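Local coordinates for beta-ketoacyl synthase (Pseudomonas aeruginosa, PDB 4CW4), which catalyses the first condensation of fatty acid synthesis, joining acetyl-CoA to malonyl-ACP to make acetoacetyl-ACP, and works as a homodimer, at the interface of chains A and B. Coordinates in Å, arbitrary orientation; residue numbers count along the deposited sequence, not the author numbering. Chains: chain A/B, Beta-ketoacyl synthase.

The three contacts are patches of one two-fold dimer interface, and each has a twin with the chains exchanged. Contacts 1 and 2 are neighbours, their C-alpha centres about 10 Å apart, and share no residue. Both use the chain A connection that runs from strand 387-394 to helix 409-425: contact 1 takes its first part, contact 2 its end. Contact 3, where helix 238-243 of each chain meets its copy, lies about 27 Å from contact 1 and 33 Å from contact 2. The centres all lie within about 17 Å of A:Cys286, so the dimer contact may help to hold the region round the active site.

Contact 1: the interface of chains A and B. Residues chain A 396-398, 542-543; chain B 269, 275, 277, 279.
A:Ala396 and A:Gly398 dock on B:Ser275 and B:Gly277 in a backbone-to-backbone homodimer interface, extended by water bridges, that ties a loop of one ketosynthase subunit to the segment leading into strand 278-283 of the other. The amide N of A:Ala396 donates to B:Gly277 O at 2.9 Å, tilted modestly from the carbonyl plane. Two residues on, A:Gly398 N reaches B:Ser275 O at 2.9 Å from well above that carbonyl plane, 56° out of it. The bonding segment of chain B is braced from within: the hydroxyl OG of B:Ser275 accepts the backbone N-H of B:Gly277. Beside the paired backbones, the A:Ala396 methyl CB rests 3.9 Å from CG of the B:Asn269 amide.

Next to this pairing, A:Gly542 and A:Asn543, part of the glycine-rich GFGGxN motif of ketosynthases, reach chain B through two waters. Water 1 joins the A:Asn543 amide oxygen OD1, 2.7 Å away, to the B:Thr279 hydroxyl. Water 2 lies 3.0 Å from A:Gly542 O and also bonds to B:Asn269 ND2. The first torsion of B:Thr279 (chi1 -167°) turns OG1 towards water 1 and B:Asn269 ND2, and puts the methyl CG2 3.6 Å from A:Asn543 OD1. The rotation of the B:Asn269 amide is probably fixed by its ND2, which, besides meeting water 2, donates to B:Thr279 OG1 at 2.9 Å with the oxygen lying in the amide plane.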
ATOM      1  N   ALA A 396      -0.812   1.197 -16.958  1.00 11.32           N
ATOM      2  CA  ALA A 396      -1.456  -0.097 -16.771  1.00 11.42           C
ATOM      3  C   ALA A 396      -1.633  -0.782 -18.136  1.00 11.55           C
ATOM      4  O   ALA A 396      -1.151  -0.288 -19.160  1.00 12.00           O
ATOM      5  CB  ALA A 396      -2.790   0.069 -16.040  1.00 11.24           C
ATOM      6  N   ASP A 397      -2.311  -1.921 -18.149  1.00 11.23           N
ATOM      7  CA  ASP A 397      -2.313  -2.810 -19.304  1.00 11.79           C
ATOM      8  C   ASP A 397      -3.607  -2.765 -20.117  1.00 12.31           C
ATOM      9  O   ASP A 397      -3.718  -3.453 -21.114  1.00 14.39           O
ATOM     10  CB  ASP A 397      -2.124  -4.255 -18.831  1.00 12.57           C
ATOM     11  CG  ASP A 397      -0.697  -4.583 -18.450  1.00 13.19           C
ATOM     12  OD1 ASP A 397       0.253  -3.854 -18.833  1.00 14.14           O
ATOM     13  OD2 ASP A 397      -0.527  -5.619 -17.760  1.00 14.03           O
ATOM     14  N   GLY A 398      -4.593  -1.988 -19.682  1.00 12.16           N
ATOM     15  CA  GLY A 398      -5.902  -2.032 -20.297  1.00 12.64           C
ATOM     16  C   GLY A 398      -6.662  -3.253 -19.806  1.00 13.04           C
ATOM     17  O   GLY A 398      -6.362  -3.805 -18.728  1.00 12.75           O
ATOM     18  N   GLY A 542      -1.236  -5.560 -13.779  1.00 14.96           N
ATOM     19  CA  GLY A 542      -1.161  -4.511 -14.784  1.00 13.70           C
ATOM     20  C   GLY A 542      -0.392  -3.316 -14.264  1.00 12.59           C
ATOM     21  O   GLY A 542      -0.804  -2.180 -14.432  1.00 14.06           O
ATOM     22  N   ASN A 543       0.743  -3.592 -13.629  1.00 12.83           N
ATOM     23  CA  ASN A 543       1.609  -2.561 -13.096  1.00 11.74           C
ATOM     24  C   ASN A 543       2.910  -2.517 -13.876  1.00 11.30           C
ATOM     25  O   ASN A 543       3.594  -3.520 -13.986  1.00 13.62           O
ATOM     26  CB  ASN A 543       1.834  -2.810 -11.597  1.00 12.25           C
ATOM     27  CG  ASN A 543       0.611  -2.433 -10.771  1.00 12.01           C
ATOM     28  OD1 ASN A 543       0.288  -1.250 -10.637  1.00 12.23           O
ATOM     29  ND2 ASN A 543      -0.093  -3.425 -10.244  1.00 12.93           N
TER
ATOM     30  N   ASN B 269      -8.583  -0.970 -13.439  1.00 11.25           N
ATOM     31  CA  ASN B 269      -7.906  -0.863 -14.731  1.00 11.41           C
ATOM     32  C   ASN B 269      -8.203  -2.051 -15.654  1.00 12.64           C
ATOM     33  O   ASN B 269      -8.467  -1.862 -16.835  1.00 12.54           O
ATOM     34  CB  ASN B 269      -6.397  -0.729 -14.546  1.00 11.71           C
ATOM     35  CG  ASN B 269      -6.014   0.558 -13.874  1.00 12.33           C
ATOM     36  OD1 ASN B 269      -6.575   1.623 -14.172  1.00 12.98           O
ATOM     37  ND2 ASN B 269      -5.039   0.484 -12.969  1.00 13.31           N
ATOM     38  N   SER B 275      -8.061   0.711 -18.715  1.00 12.69           N
ATOM     39  CA  SER B 275      -7.131   1.825 -18.806  1.00 13.04           C
ATOM     40  C   SER B 275      -5.692   1.383 -18.966  1.00 12.13           C
ATOM     41  O   SER B 275      -5.231   0.450 -18.286  1.00 12.90           O
ATOM     42  CB  SER B 275      -7.226   2.658 -17.536  1.00 12.78           C
ATOM     43  OG  SER B 275      -6.304   3.726 -17.580  1.00 14.08           O
ATOM     44  N   GLY B 277      -3.522   3.865 -18.392  1.00 12.56           N
ATOM     45  CA  GLY B 277      -3.022   5.088 -17.805  1.00 12.05           C
ATOM     46  C   GLY B 277      -2.294   4.893 -16.494  1.00 12.59           C
ATOM     47  O   GLY B 277      -1.874   3.776 -16.162  1.00 12.43           O
ATOM     48  N   THR B 279      -1.497   4.663 -12.473  1.00 11.22           N
ATOM     49  CA  THR B 279      -2.128   3.873 -11.459  1.00 10.70           C
ATOM     50  C   THR B 279      -1.262   3.883 -10.220  1.00 11.07           C
ATOM     51  O   THR B 279      -0.092   4.248 -10.273  1.00 11.78           O
ATOM     52  CB  THR B 279      -2.404   2.451 -11.993  1.00 11.56           C
ATOM     53  OG1 THR B 279      -3.291   1.762 -11.101  1.00 13.51           O
ATOM     54  CG2 THR B 279      -1.113   1.661 -12.219  1.00 12.76           C
TER
HETATM   55  O   HOH W   1      -2.094  -0.385  -9.825  1.00 14.56           O
HETATM   56  O   HOH W   2      -3.094  -1.696 -12.562  1.00 16.32           O

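Contact 2: the interface of chains A and B. Residues chain A 406-408, 411; chain B 605, 607, 610.
The A:Pro408 ring meets B:Glu607, B:Ile605 and B:Ile610 together. Its CB takes the tip methyl CD1 of B:Ile610 at 3.4 Å, tighter than a usual van der Waals contact. B:Glu607 passes the ring at about a right angle and brings its CG to 3.6 Å from the same A:Pro408 CB. At the next ring atom, A:Pro408 CG sits 3.8 Å from the branched CB of B:Ile605.

Beyond CG the B:Glu607 chain runs straight (chi2 180°), which carries its carboxylate along the proline to the A:Gly407-A:Pro408 peptide. There OE1 packs against the peptide, 3.2 Å from A:Gly407 C; the proline nitrogen has no hydrogen to donate. The same oxygen lies in the plane of the A:Tyr411 ring at its edge, 3.7 Å from CE1, with ring and carboxylate planes 81° apart. B:Ile610 continues the apolar surface: its CD1 touches both the proline and A:Tyr411 CD1, the latter at 3.8 Å.

Farther out, A:Pro408 immediately precedes helix 409-425, which also carries A:Tyr411, so the start of the helix probably sets the tyrosine relative to the proline. Being close to this helix start may be electrostatically favourable for the B:Glu607 carboxylate. B:Glu607 itself opens the short 3-10 helix 607-609, with the two isoleucines in the loops on either side. The site thus lays a late segment of one subunit over the loop of the other, adding to the homodimer interface and probably steadying that loop; its centre is about 14 Å from the active-site residue A:His439.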
ATOM      1  N   PRO A 406       1.333 -10.833 -18.233  1.00 33.31           N
ATOM      2  CA  PRO A 406       1.949  -9.598 -18.723  1.00 33.42           C
ATOM      3  C   PRO A 406       1.026  -8.861 -19.673  1.00 31.05           C
ATOM      4  O   PRO A 406       0.130  -9.480 -20.256  1.00 32.47           O
ATOM      5  CB  PRO A 406       3.175 -10.097 -19.480  1.00 35.00           C
ATOM      6  CG  PRO A 406       2.844 -11.467 -19.883  1.00 35.66           C
ATOM      7  CD  PRO A 406       1.997 -12.026 -18.790  1.00 35.15           C
ATOM      8  N   GLY A 407       1.247  -7.561 -19.833  1.00 27.72           N
ATOM      9  CA  GLY A 407       0.429  -6.784 -20.735  1.00 26.29           C
ATOM     10  C   GLY A 407       1.122  -5.588 -21.351  1.00 24.86           C
ATOM     11  O   GLY A 407       2.314  -5.352 -21.147  1.00 27.37           O
ATOM     12  N   PRO A 408       0.364  -4.812 -22.111  1.00 21.95           N
ATOM     13  CA  PRO A 408       1.001  -3.835 -22.995  1.00 22.51           C
ATOM     14  C   PRO A 408       1.469  -2.531 -22.363  1.00 19.48           C
ATOM     15  O   PRO A 408       2.111  -1.769 -23.075  1.00 19.75           O
ATOM     16  CB  PRO A 408      -0.075  -3.535 -24.033  1.00 24.45           C
ATOM     17  CG  PRO A 408      -1.310  -4.088 -23.539  1.00 22.68           C
ATOM     18  CD  PRO A 408      -1.017  -5.113 -22.512  1.00 21.11           C
ATOM     19  N   TYR A 411       5.073  -1.130 -22.836  1.00 11.00           N
ATOM     20  CA  TYR A 411       5.447  -0.463 -24.087  1.00 11.19           C
ATOM     21  C   TYR A 411       5.437   1.044 -23.891  1.00 11.35           C
ATOM     22  O   TYR A 411       6.327   1.758 -24.328  1.00 13.01           O
ATOM     23  CB  TYR A 411       4.506  -0.841 -25.236  1.00 13.17           C
ATOM     24  CG  TYR A 411       4.774  -2.197 -25.848  1.00 13.90           C
ATOM     25  CD1 TYR A 411       4.174  -3.340 -25.328  1.00 14.12           C
ATOM     26  CD2 TYR A 411       5.618  -2.339 -26.948  1.00 15.39           C
ATOM     27  CE1 TYR A 411       4.412  -4.585 -25.875  1.00 16.28           C
ATOM     28  CE2 TYR A 411       5.860  -3.588 -27.505  1.00 16.83           C
ATOM     29  CZ  TYR A 411       5.254  -4.708 -26.952  1.00 17.81           C
ATOM     30  OH  TYR A 411       5.460  -5.964 -27.472  1.00 19.76           O
TER
ATOM     31  N   ILE B 605      -5.881  -5.608 -25.715  1.00 19.75           N
ATOM     32  CA  ILE B 605      -5.038  -4.961 -26.707  1.00 19.36           C
ATOM     33  C   ILE B 605      -4.108  -5.987 -27.361  1.00 20.75           C
ATOM     34  O   ILE B 605      -3.431  -6.745 -26.675  1.00 21.57           O
ATOM     35  CB  ILE B 605      -4.192  -3.858 -26.065  1.00 18.19           C
ATOM     36  CG1 ILE B 605      -5.083  -2.663 -25.688  1.00 19.44           C
ATOM     37  CG2 ILE B 605      -3.082  -3.418 -27.017  1.00 17.68           C
ATOM     38  CD1 ILE B 605      -4.455  -1.722 -24.691  1.00 20.21           C
ATOM     39  N   GLU B 607      -0.838  -6.490 -28.581  1.00 22.02           N
ATOM     40  CA  GLU B 607       0.397  -5.749 -28.336  1.00 23.91           C
ATOM     41  C   GLU B 607       1.228  -5.596 -29.607  1.00 24.27           C
ATOM     42  O   GLU B 607       1.975  -4.629 -29.755  1.00 23.44           O
ATOM     43  CB  GLU B 607       1.178  -6.415 -27.198  1.00 25.95           C
ATOM     44  CG  GLU B 607       0.262  -6.604 -25.956  1.00 28.99           C
ATOM     45  CD  GLU B 607       0.902  -7.267 -24.742  1.00 31.53           C
ATOM     46  OE1 GLU B 607       1.912  -6.755 -24.220  1.00 32.61           O
ATOM     47  OE2 GLU B 607       0.333  -8.269 -24.269  1.00 32.08           O
ATOM     48  N   ILE B 610       0.538  -2.280 -31.325  1.00 21.41           N
ATOM     49  CA  ILE B 610       1.005  -1.038 -30.737  1.00 20.04           C
ATOM     50  C   ILE B 610       2.068  -0.503 -31.686  1.00 20.26           C
ATOM     51  O   ILE B 610       2.931  -1.257 -32.152  1.00 22.84           O
ATOM     52  CB  ILE B 610       1.575  -1.246 -29.313  1.00 19.55           C
ATOM     53  CG1 ILE B 610       0.457  -1.691 -28.364  1.00 19.89           C
ATOM     54  CG2 ILE B 610       2.216   0.036 -28.799  1.00 20.42           C
ATOM     55  CD1 ILE B 610       0.920  -2.144 -26.990  1.00 20.84           C
TER

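Contact 3: the interface of chains A and B. Residues chain A 230, 233, 239, 242-243, 320; chain B 241-242.
The flat side-chain amide of A:Gln243 meets B:Met242 with the acceptor close to its amide plane, NE2 donating to the backbone oxygen O at 2.9 Å. This is the dimer interface of a ketosynthase of the thiolase-like superfamily, where helix 238-243 of both subunits comes together. The hydrogen bond is nearly straight and lies in the carbonyl plane of B:Met242, on a lone pair. NE2 also donates in its own plane to OE2 of A:Glu320, at 2.8 Å. It approaches OE2 from above the carboxylate plane, 53° out of it.

The B:Met242 side chain is bent at chi2 and chi3 (-56° and -71°), which turns SD and CE towards A:Glu320, A:Leu233 and A:Gly239. The sulfur SD lies 3.7 Å from A:Glu320 CB, and the two side chains run crosswise. The terminal methyl CE approaches A:Leu233 O to 3.4 Å and the A:Gly239 CA to 3.8 Å. Nearer the backbone, A:Met242 and B:Met242 meet CB to CB at 3.9 Å, close to the two-fold axis. One residue back, B:Leu241 directs its methyl CD1 at the backbone carbonyl oxygen of A:Glu320, 3.2 Å from O.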
ATOM      1  N   MET A 230       3.770  -7.045   0.396  0.64 11.69           N
ATOM      2  CA  MET A 230       3.109  -8.177   1.065  0.64 12.72           C
ATOM      3  C   MET A 230       2.407  -7.828   2.372  0.64 12.15           C
ATOM      4  O   MET A 230       1.567  -8.605   2.828  0.64 11.81           O
ATOM      5  CB  MET A 230       4.097  -9.309   1.364  0.64 15.82           C
ATOM      6  CG  MET A 230       4.866  -9.860   0.169  0.64 18.06           C
ATOM      7  SD  MET A 230       3.836 -10.546  -1.143  0.64 20.22           S
ATOM      8  CE  MET A 230       2.962 -11.775  -0.219  0.64 20.07           C
ATOM      9  N   LEU A 233       4.580 -10.153   6.928  1.00 10.65           N
ATOM     10  CA  LEU A 233       3.816 -11.388   7.081  1.00 11.04           C
ATOM     11  C   LEU A 233       4.464 -12.357   8.057  1.00 11.11           C
ATOM     12  O   LEU A 233       3.983 -13.489   8.205  1.00 12.12           O
ATOM     13  CB  LEU A 233       3.616 -12.070   5.721  1.00 12.19           C
ATOM     14  CG  LEU A 233       2.687 -11.329   4.744  1.00 14.11           C
ATOM     15  CD1 LEU A 233       2.535 -12.087   3.447  1.00 14.71           C
ATOM     16  CD2 LEU A 233       1.317 -11.078   5.337  1.00 14.04           C
ATOM     17  N   GLY A 239       1.532 -12.241  10.082  1.00 12.80           N
ATOM     18  CA  GLY A 239       1.570 -13.681  10.306  1.00 13.23           C
ATOM     19  C   GLY A 239       0.941 -14.017  11.648  1.00 13.21           C
ATOM     20  O   GLY A 239       0.078 -14.891  11.744  1.00 13.00           O
ATOM     21  N   MET A 242      -2.845 -13.401  11.589  1.00 11.54           N
ATOM     22  CA  MET A 242      -3.659 -14.365  10.867  1.00 11.89           C
ATOM     23  C   MET A 242      -3.503 -15.810  11.324  1.00 11.08           C
ATOM     24  O   MET A 242      -4.335 -16.638  10.963  1.00 11.25           O
ATOM     25  CB  MET A 242      -3.371 -14.264   9.367  1.00 11.75           C
ATOM     26  CG  MET A 242      -3.682 -12.870   8.785  1.00 13.39           C
ATOM     27  SD  MET A 242      -5.374 -12.298   9.070  1.00 14.63           S
ATOM     28  CE  MET A 242      -6.284 -13.382   7.985  1.00 15.82           C
ATOM     29  N   GLN A 243      -2.457 -16.118  12.100  1.00 10.84           N
ATOM     30  CA  GLN A 243      -2.160 -17.505  12.465  1.00 10.61           C
ATOM     31  C   GLN A 243      -2.265 -17.803  13.946  1.00 11.32           C
ATOM     32  O   GLN A 243      -2.366 -18.963  14.304  1.00 12.36           O
ATOM     33  CB  GLN A 243      -0.749 -17.882  11.998  1.00 11.58           C
ATOM     34  CG  GLN A 243      -0.574 -17.775  10.506  1.00 11.67           C
ATOM     35  CD  GLN A 243       0.780 -18.255  10.043  1.00 12.68           C
ATOM     36  OE1 GLN A 243       1.743 -18.291  10.817  1.00 15.02           O
ATOM     37  NE2 GLN A 243       0.870 -18.613   8.775  1.00 12.32           N
ATOM     38  N   GLU A 320       4.825 -19.329   3.568  1.00 11.94           N
ATOM     39  CA  GLU A 320       3.537 -18.989   2.963  1.00 13.53           C
ATOM     40  C   GLU A 320       3.725 -18.188   1.673  1.00 12.37           C
ATOM     41  O   GLU A 320       3.012 -18.414   0.679  1.00 13.48           O
ATOM     42  CB  GLU A 320       2.688 -18.197   3.955  1.00 14.16           C
ATOM     43  CG  GLU A 320       2.281 -18.960   5.230  1.00 15.31           C
ATOM     44  CD  GLU A 320       3.368 -18.996   6.299  1.00 16.08           C
ATOM     45  OE1 GLU A 320       4.468 -18.392   6.114  1.00 17.02           O
ATOM     46  OE2 GLU A 320       3.104 -19.624   7.347  1.00 16.72           O
TER
ATOM     47  N   LEU B 241      -3.999 -17.485   1.967  1.00 10.68           N
ATOM     48  CA  LEU B 241      -2.547 -17.584   1.889  1.00 11.75           C
ATOM     49  C   LEU B 241      -1.951 -17.946   3.235  1.00 11.81           C
ATOM     50  O   LEU B 241      -1.086 -18.824   3.324  1.00 12.78           O
ATOM     51  CB  LEU B 241      -1.943 -16.260   1.422  1.00 11.15           C
ATOM     52  CG  LEU B 241      -0.406 -16.153   1.349  1.00 13.99           C
ATOM     53  CD1 LEU B 241       0.129 -17.066   0.273  1.00 15.73           C
ATOM     54  CD2 LEU B 241       0.037 -14.713   1.093  1.00 15.29           C
ATOM     55  N   MET B 242      -2.388 -17.261   4.282  1.00 11.54           N
ATOM     56  CA  MET B 242      -1.765 -17.422   5.586  1.00 11.89           C
ATOM     57  C   MET B 242      -2.357 -18.528   6.450  1.00 11.08           C
ATOM     58  O   MET B 242      -1.731 -18.908   7.436  1.00 11.25           O
ATOM     59  CB  MET B 242      -1.809 -16.094   6.347  1.00 11.75           C
ATOM     60  CG  MET B 242      -1.067 -14.956   5.618  1.00 13.39           C
ATOM     61  SD  MET B 242       0.661 -15.318   5.224  1.00 14.63           S
ATOM     62  CE  MET B 242       1.393 -15.280   6.850  1.00 15.82           C
TER